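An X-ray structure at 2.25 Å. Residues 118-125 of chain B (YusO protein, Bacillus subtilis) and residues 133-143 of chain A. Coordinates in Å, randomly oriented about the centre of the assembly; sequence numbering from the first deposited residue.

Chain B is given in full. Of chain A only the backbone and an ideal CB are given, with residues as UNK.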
# COMPACT_ATOMS: atom_id res chain seq x y z
N ARG B 118 1.09 4.55 15.66
CA ARG B 118 -0.09 5.40 15.75
C ARG B 118 -1.40 4.68 15.42
O ARG B 118 -2.39 4.84 16.13
CB ARG B 118 0.05 6.63 14.85
CG ARG B 118 -0.90 7.72 15.26
CD ARG B 118 -0.83 8.98 14.46
NE ARG B 118 -1.58 8.87 13.21
CZ ARG B 118 -1.06 8.61 12.01
NH1 ARG B 118 0.26 8.42 11.86
NH2 ARG B 118 -1.87 8.55 10.96
N TYR B 119 -1.43 3.91 14.33
CA TYR B 119 -2.63 3.16 13.98
C TYR B 119 -2.98 2.14 15.06
O TYR B 119 -4.15 1.87 15.29
CB TYR B 119 -2.51 2.49 12.61
CG TYR B 119 -2.76 3.44 11.47
CD1 TYR B 119 -1.74 4.19 10.94
CD2 TYR B 119 -4.04 3.60 10.95
CE1 TYR B 119 -1.97 5.07 9.91
CE2 TYR B 119 -4.29 4.47 9.91
CZ TYR B 119 -3.25 5.21 9.39
OH TYR B 119 -3.48 6.09 8.34
N LEU B 120 -1.98 1.62 15.74
CA LEU B 120 -2.17 0.59 16.75
C LEU B 120 -2.44 1.16 18.15
O LEU B 120 -3.00 0.46 19.00
CB LEU B 120 -0.94 -0.33 16.79
CG LEU B 120 -0.55 -1.15 15.54
CD1 LEU B 120 -0.09 -2.56 15.89
CD2 LEU B 120 -1.63 -1.24 14.46
N SER B 121 -2.02 2.40 18.41
CA SER B 121 -2.31 3.07 19.67
C SER B 121 -3.81 3.24 19.89
O SER B 121 -4.22 3.52 20.98
CB SER B 121 -1.70 4.48 19.68
OG SER B 121 -2.48 5.34 18.89
N PHE B 122 -4.60 3.11 18.83
CA PHE B 122 -6.05 3.12 18.92
C PHE B 122 -6.62 1.84 19.55
O PHE B 122 -7.80 1.80 19.87
CB PHE B 122 -6.67 3.26 17.55
CG PHE B 122 -6.27 4.51 16.80
CD1 PHE B 122 -6.36 5.76 17.41
CD2 PHE B 122 -5.82 4.45 15.49
CE1 PHE B 122 -6.00 6.91 16.75
CE2 PHE B 122 -5.46 5.61 14.82
CZ PHE B 122 -5.55 6.84 15.46
N LEU B 123 -5.79 0.81 19.73
CA LEU B 123 -6.23 -0.47 20.22
C LEU B 123 -5.82 -0.59 21.67
O LEU B 123 -4.86 0.01 22.08
CB LEU B 123 -5.59 -1.61 19.42
CG LEU B 123 -5.80 -1.69 17.91
CD1 LEU B 123 -5.11 -2.96 17.30
CD2 LEU B 123 -7.27 -1.68 17.58
N THR B 124 -6.57 -1.37 22.43
CA THR B 124 -6.14 -1.82 23.75
C THR B 124 -5.05 -2.87 23.60
O THR B 124 -4.86 -3.47 22.53
CB THR B 124 -7.28 -2.51 24.54
OG1 THR B 124 -7.83 -3.58 23.76
CG2 THR B 124 -8.47 -1.55 24.85
N GLU B 125 -4.38 -3.15 24.70
CA GLU B 125 -3.34 -4.14 24.70
C GLU B 125 -3.90 -5.52 24.35
O GLU B 125 -3.29 -6.27 23.59
CB GLU B 125 -2.66 -4.17 26.04
CG GLU B 125 -1.31 -4.84 26.05
CD GLU B 125 -0.65 -4.71 27.42
OE1 GLU B 125 -1.17 -3.92 28.27
OE2 GLU B 125 0.37 -5.41 27.65
N UNK A 133 -13.97 -6.77 14.41
CA UNK A 133 -14.01 -5.70 15.41
C UNK A 133 -12.75 -4.80 15.39
O UNK A 133 -12.85 -3.60 15.44
CB UNK A 133 -14.18 -6.31 16.80
N UNK A 134 -11.56 -5.40 15.36
CA UNK A 134 -10.30 -4.66 15.32
C UNK A 134 -10.14 -3.85 14.01
O UNK A 134 -9.74 -2.71 14.05
CB UNK A 134 -9.13 -5.63 15.48
N UNK A 135 -10.46 -4.43 12.86
CA UNK A 135 -10.30 -3.69 11.62
C UNK A 135 -11.31 -2.54 11.50
O UNK A 135 -10.94 -1.46 11.03
CB UNK A 135 -10.44 -4.64 10.43
N UNK A 136 -12.55 -2.78 11.93
CA UNK A 136 -13.58 -1.75 11.96
C UNK A 136 -13.19 -0.62 12.90
O UNK A 136 -13.28 0.55 12.54
CB UNK A 136 -14.92 -2.35 12.38
N UNK A 137 -12.72 -0.96 14.09
CA UNK A 137 -12.26 0.04 15.03
C UNK A 137 -11.04 0.84 14.52
O UNK A 137 -10.98 2.07 14.68
CB UNK A 137 -11.92 -0.64 16.36
N UNK A 138 -10.08 0.16 13.92
CA UNK A 138 -8.93 0.86 13.34
C UNK A 138 -9.37 1.77 12.20
O UNK A 138 -8.86 2.88 12.07
CB UNK A 138 -7.89 -0.14 12.84
N UNK A 139 -10.29 1.30 11.37
CA UNK A 139 -10.72 2.05 10.20
C UNK A 139 -11.53 3.31 10.62
O UNK A 139 -11.37 4.37 10.00
CB UNK A 139 -11.56 1.15 9.29
N UNK A 140 -12.36 3.17 11.65
CA UNK A 140 -13.10 4.28 12.24
C UNK A 140 -12.15 5.34 12.82
O UNK A 140 -12.28 6.51 12.52
CB UNK A 140 -14.04 3.76 13.33
N UNK A 141 -11.21 4.92 13.66
CA UNK A 141 -10.28 5.85 14.29
C UNK A 141 -9.42 6.59 13.25
O UNK A 141 -9.12 7.77 13.44
CB UNK A 141 -9.38 5.10 15.27
N UNK A 142 -9.09 5.91 12.15
CA UNK A 142 -8.30 6.49 11.06
C UNK A 142 -9.10 7.48 10.23
O UNK A 142 -8.54 8.46 9.80
CB UNK A 142 -7.76 5.38 10.15
N UNK A 143 -10.39 7.23 10.00
CA UNK A 143 -11.23 8.21 9.28
C UNK A 143 -11.37 9.53 10.05
O UNK A 143 -11.60 10.57 9.43
CB UNK A 143 -12.62 7.62 9.02

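Chain A runs as one regular helix past the last residues of a chain B helix and the turn that follows, with L120(B) O accepting from L123(B) N at 2.9 Å in a type I turn. Y119(B), in the helix, and F122(B) and L123(B), in the turn, lie beside the chain A helix, so the rules of the contact are mostly those of shape.

Position 133 has nothing of chain B within 5.5 Å of its ideal CB, and many helix formers would do. It is H133(A), whose ring makes no contact with this stretch.

At position 134 CA-to-CB points sideways, and the ideal CB of 134 lies 4.8 Å from L123(B) CD2. Chain B offers a leucine tip and no polar partner nearby, which favours an aliphatic residue: valine, leucine, isoleucine or methionine. The deposited I134(A) brings CG2 to 4.0 Å from L123(B) CD1.

Positions 135 and 136 do not face this stretch; one CB points away and the other is out of reach, so the contact sets no preference. They are T135(A) and A136(A).

Position 137 points toward chain B, its ideal CB 4.9 Å from L123(B) CD2. Beyond lies the end of the turn, where F122(B) O presents a backbone acceptor. A long chain, apolar along its length and polar at its tip, fits well: lysine, arginine or glutamine, with methionine a plainer choice. It is K137(A), all four chi angles t. K137(A) CD lies 4.4 Å from L123(B) CD2, and K137(A) CE 3.2 Å from F122(B) O. The extended chain carries NZ on to a hydrogen bond just outside the stretches.

At position 138 the bond is sideways, with the ideal CB 4.9 Å from Y119(B) O and 5.0 Å from L123(B) CD2. The space beside Y119(B) O and L123(B) CD2 suits an apolar side chain that can reach inward; leucine, isoleucine or methionine are candidates. L138(A), with chi1 m and chi2 t, sets CD2 3.5 Å from L123(B) CD2 and 4.5 Å from F122(B) CB. L138(A) CD2 sits only 3.0 Å from Y119(B) O, a tight approach without a hydrogen bond.

The CB of 139 points away and that of 140 is out of reach, with nothing of chain B within 5.5 Å of either, so the contact sets no preference. They are A139(A) and Q140(A).

Position 141 is the most restrictive. CA-to-CB points toward chain B, and the ideal CB of position 141 is already 3.5 Å from F122(B) CG, over the ring face. Little depth remains between backbone and ring, so alanine suits best, with glycine or serine possible. A141(A) CB lies 3.6 Å from the centroid of the F122(B) ring, 15° off the normal, a CH-pi contact.

Position 142 points sideways, but its ideal CB is 3.6 Å from Y119(B) CE2 and 5.2 Å from F122(B) CE2. A small residue is again the simple answer, alanine or serine. A142(A) CB packs against Y119(B) CE2 at 3.6 Å.

Position 143 is out of reach and free to be polar; it is E143(A), which makes no contact here.

Chain A (133-143) HITAKLAQAAE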
# COMPACT_ATOMS: atom_id res chain seq x y z
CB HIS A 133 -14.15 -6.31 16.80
CG HIS A 133 -14.09 -5.31 17.91
ND1 HIS A 133 -12.92 -4.99 18.56
CD2 HIS A 133 -15.07 -4.56 18.47
CE1 HIS A 133 -13.18 -4.08 19.49
NE2 HIS A 133 -14.47 -3.80 19.45
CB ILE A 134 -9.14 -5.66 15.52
CG1 ILE A 134 -9.18 -6.24 16.94
CG2 ILE A 134 -7.81 -5.05 15.23
CD1 ILE A 134 -8.29 -7.47 17.11
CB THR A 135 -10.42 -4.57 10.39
OG1 THR A 135 -11.59 -5.38 10.50
CG2 THR A 135 -9.23 -5.54 10.28
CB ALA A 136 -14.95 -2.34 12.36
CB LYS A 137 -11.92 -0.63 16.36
CG LYS A 137 -11.37 0.30 17.39
CD LYS A 137 -11.31 -0.38 18.76
CE LYS A 137 -10.79 0.57 19.85
NZ LYS A 137 -10.42 -0.18 21.09
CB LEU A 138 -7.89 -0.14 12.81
CG LEU A 138 -7.13 -1.00 13.81
CD1 LEU A 138 -6.28 -2.07 13.07
CD2 LEU A 138 -6.25 -0.12 14.62
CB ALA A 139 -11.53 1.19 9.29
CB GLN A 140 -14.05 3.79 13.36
CG GLN A 140 -15.04 4.83 13.89
CD GLN A 140 -15.97 4.30 14.99
OE1 GLN A 140 -16.61 3.24 14.85
NE2 GLN A 140 -16.07 5.04 16.10
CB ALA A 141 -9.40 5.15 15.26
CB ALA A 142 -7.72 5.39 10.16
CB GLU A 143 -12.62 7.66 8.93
CG GLU A 143 -12.65 6.49 7.95
CD GLU A 143 -12.64 6.90 6.47
OE1 GLU A 143 -12.74 8.11 6.15
OE2 GLU A 143 -12.54 5.98 5.62
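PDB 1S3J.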